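Local coordinates for uncharacterized protein (Sus scrofa, PDB 5BNF), which is porcine CD38, a member of the ADP-ribosyl cyclase family with a four-stranded parallel sheet, several helices and five disulfide bonds, at residues L109-K114 with S137-L142. Residues are numbered along the deposited sequence; the frame is centred on the assembly and turned at random.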
loop_
_atom_site.group_PDB
_atom_site.type_symbol
_atom_site.label_atom_id
_atom_site.label_comp_id
_atom_site.label_asym_id
_atom_site.label_seq_id
_atom_site.Cartn_x
_atom_site.Cartn_y
_atom_site.Cartn_z
ATOM N N LEU A 109 6.392 9.172 4.151
ATOM C CA LEU A 109 6.414 10.595 3.837
ATOM C C LEU A 109 5.042 11.273 3.875
ATOM O O LEU A 109 4.006 10.608 3.862
ATOM C CB LEU A 109 7.051 10.791 2.462
ATOM C CG LEU A 109 8.579 10.735 2.333
ATOM C CD1 LEU A 109 9.181 9.621 3.155
ATOM C CD2 LEU A 109 8.917 10.570 0.861
ATOM N N SER A 110 5.056 12.602 3.937
ATOM C CA SER A 110 3.838 13.409 3.947
ATOM C C SER A 110 3.955 14.500 2.892
ATOM O O SER A 110 4.988 15.157 2.787
ATOM C CB SER A 110 3.626 14.058 5.314
ATOM O OG SER A 110 3.043 13.144 6.225
ATOM N N TRP A 111 2.899 14.705 2.113
ATOM C CA TRP A 111 2.947 15.728 1.082
ATOM C C TRP A 111 1.586 16.312 0.698
ATOM O O TRP A 111 0.549 15.658 0.810
ATOM C CB TRP A 111 3.640 15.164 -0.165
ATOM C CG TRP A 111 2.878 14.069 -0.876
ATOM C CD1 TRP A 111 1.964 14.228 -1.877
ATOM C CD2 TRP A 111 2.960 12.656 -0.632
ATOM N NE1 TRP A 111 1.473 13.009 -2.271
ATOM C CE2 TRP A 111 2.065 12.027 -1.524
ATOM C CE3 TRP A 111 3.697 11.863 0.251
ATOM C CZ2 TRP A 111 1.890 10.641 -1.561
ATOM C CZ3 TRP A 111 3.525 10.482 0.215
ATOM C CH2 TRP A 111 2.629 9.886 -0.684
ATOM N N CYS A 112 1.613 17.567 0.267
ATOM C CA CYS A 112 0.427 18.276 -0.183
ATOM C C CYS A 112 0.843 19.646 -0.674
ATOM O O CYS A 112 1.785 20.255 -0.155
ATOM C CB CYS A 112 -0.616 18.408 0.926
ATOM S SG CYS A 112 -0.206 19.484 2.328
ATOM N N GLY A 113 0.152 20.115 -1.703
ATOM C CA GLY A 113 0.468 21.405 -2.266
ATOM C C GLY A 113 -0.432 22.490 -1.729
ATOM O O GLY A 113 -1.038 22.345 -0.668
ATOM N N LYS A 114 -0.521 23.576 -2.485
ATOM C CA LYS A 114 -1.329 24.714 -2.103
ATOM C C LYS A 114 -1.570 25.590 -3.332
ATOM O O LYS A 114 -0.638 25.881 -4.083
ATOM C CB LYS A 114 -0.584 25.494 -1.025
ATOM C CG LYS A 114 -1.235 26.774 -0.566
ATOM C CD LYS A 114 -0.398 27.389 0.542
ATOM C CE LYS A 114 -0.944 28.728 1.003
ATOM N NZ LYS A 114 -0.115 29.278 2.106
ATOM N N SER A 137 -3.548 9.955 0.842
ATOM C CA SER A 137 -4.470 8.839 0.867
ATOM C C SER A 137 -4.794 8.327 -0.529
ATOM O O SER A 137 -4.821 7.121 -0.764
ATOM C CB SER A 137 -5.748 9.243 1.589
ATOM O OG SER A 137 -5.451 9.596 2.925
ATOM N N VAL A 138 -5.039 9.234 -1.464
ATOM C CA VAL A 138 -5.363 8.802 -2.809
ATOM C C VAL A 138 -4.207 8.016 -3.387
ATOM O O VAL A 138 -4.398 6.991 -4.036
ATOM C CB VAL A 138 -5.692 9.982 -3.708
ATOM C CG1 VAL A 138 -5.668 9.555 -5.163
ATOM C CG2 VAL A 138 -7.079 10.513 -3.334
ATOM N N PHE A 139 -3.004 8.500 -3.138
ATOM C CA PHE A 139 -1.821 7.826 -3.610
ATOM C C PHE A 139 -1.819 6.388 -3.088
ATOM O O PHE A 139 -1.938 5.431 -3.852
ATOM C CB PHE A 139 -0.578 8.538 -3.104
ATOM C CG PHE A 139 0.680 7.791 -3.387
ATOM C CD1 PHE A 139 1.197 7.749 -4.668
ATOM C CD2 PHE A 139 1.326 7.085 -2.381
ATOM C CE1 PHE A 139 2.346 7.004 -4.945
ATOM C CE2 PHE A 139 2.472 6.342 -2.652
ATOM C CZ PHE A 139 2.982 6.303 -3.933
ATOM N N TRP A 140 -1.693 6.252 -1.774
ATOM C CA TRP A 140 -1.659 4.940 -1.151
ATOM C C TRP A 140 -2.845 4.057 -1.509
ATOM O O TRP A 140 -2.699 2.846 -1.649
ATOM C CB TRP A 140 -1.537 5.094 0.361
ATOM C CG TRP A 140 -0.192 5.603 0.766
ATOM C CD1 TRP A 140 0.098 6.822 1.295
ATOM C CD2 TRP A 140 1.049 4.905 0.663
ATOM N NE1 TRP A 140 1.445 6.930 1.532
ATOM C CE2 TRP A 140 2.053 5.763 1.153
ATOM C CE3 TRP A 140 1.411 3.632 0.207
ATOM C CZ2 TRP A 140 3.399 5.395 1.200
ATOM C CZ3 TRP A 140 2.749 3.265 0.254
ATOM C CH2 TRP A 140 3.725 4.143 0.747
ATOM N N ASN A 141 -4.014 4.664 -1.668
ATOM C CA ASN A 141 -5.214 3.924 -2.027
ATOM C C ASN A 141 -5.071 3.338 -3.421
ATOM O O ASN A 141 -5.453 2.196 -3.664
ATOM C CB ASN A 141 -6.424 4.841 -1.996
ATOM C CG ASN A 141 -7.549 4.279 -1.178
ATOM O OD1 ASN A 141 -8.171 3.283 -1.552
ATOM N ND2 ASN A 141 -7.818 4.912 -0.041
ATOM N N LEU A 142 -4.515 4.129 -4.334
ATOM C CA LEU A 142 -4.315 3.692 -5.709
ATOM C C LEU A 142 -3.184 2.657 -5.830
ATOM O O LEU A 142 -3.301 1.678 -6.563
ATOM C CB LEU A 142 -4.003 4.899 -6.593
ATOM C CG LEU A 142 -3.627 4.619 -8.046
ATOM C CD1 LEU A 142 -4.723 3.783 -8.720
ATOM C CD2 LEU A 142 -3.416 5.939 -8.773
HETATM O O HOH W 1 2.590 7.966 3.523
#
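Trp-111 reaches helix 135-149 with the far rim of its indole, which meets Phe-139 and Trp-140. From CB, a chi1 of 67° starts the indole out flanked by its own N and C and sends the ring across to the helix. On the way, NE1 turns to Tyr-58 OH and is satisfied there by a hydrogen bond. Farther out, CZ2 lies 3.6 Å from both Phe-139 CB and Phe-139 CG, with that CB in the plane of the indole. At the tip, CH2 comes to 3.5 Å from Phe-139 CD2. The result is an offset edge-to-face pair: the indole edge points at the phenyl face, the six-membered ring of Trp-111 standing at 77° to the Phe-139 ring with centroids 5.3 Å apart. Trp-140 meets the same corner obliquely, its NE1 3.9 Å from Trp-111 CH2, while its own indole carries Phe-139 CE2 over one face. Phe-41 also meets both Trp-111 and Phe-139, and Ala-106 of helix 101-106 touches all three aromatic side chains. One water spans the segments, donating to Leu-109 O at 3.0 Å; its link to Trp-140 NE1 is weak and, being too short, doubtful. Direct contact between loop and helix is thus entirely aromatic, with the Trp-111 N-H satisfied by Tyr-58 and that uncertain water the one polar link between the segments.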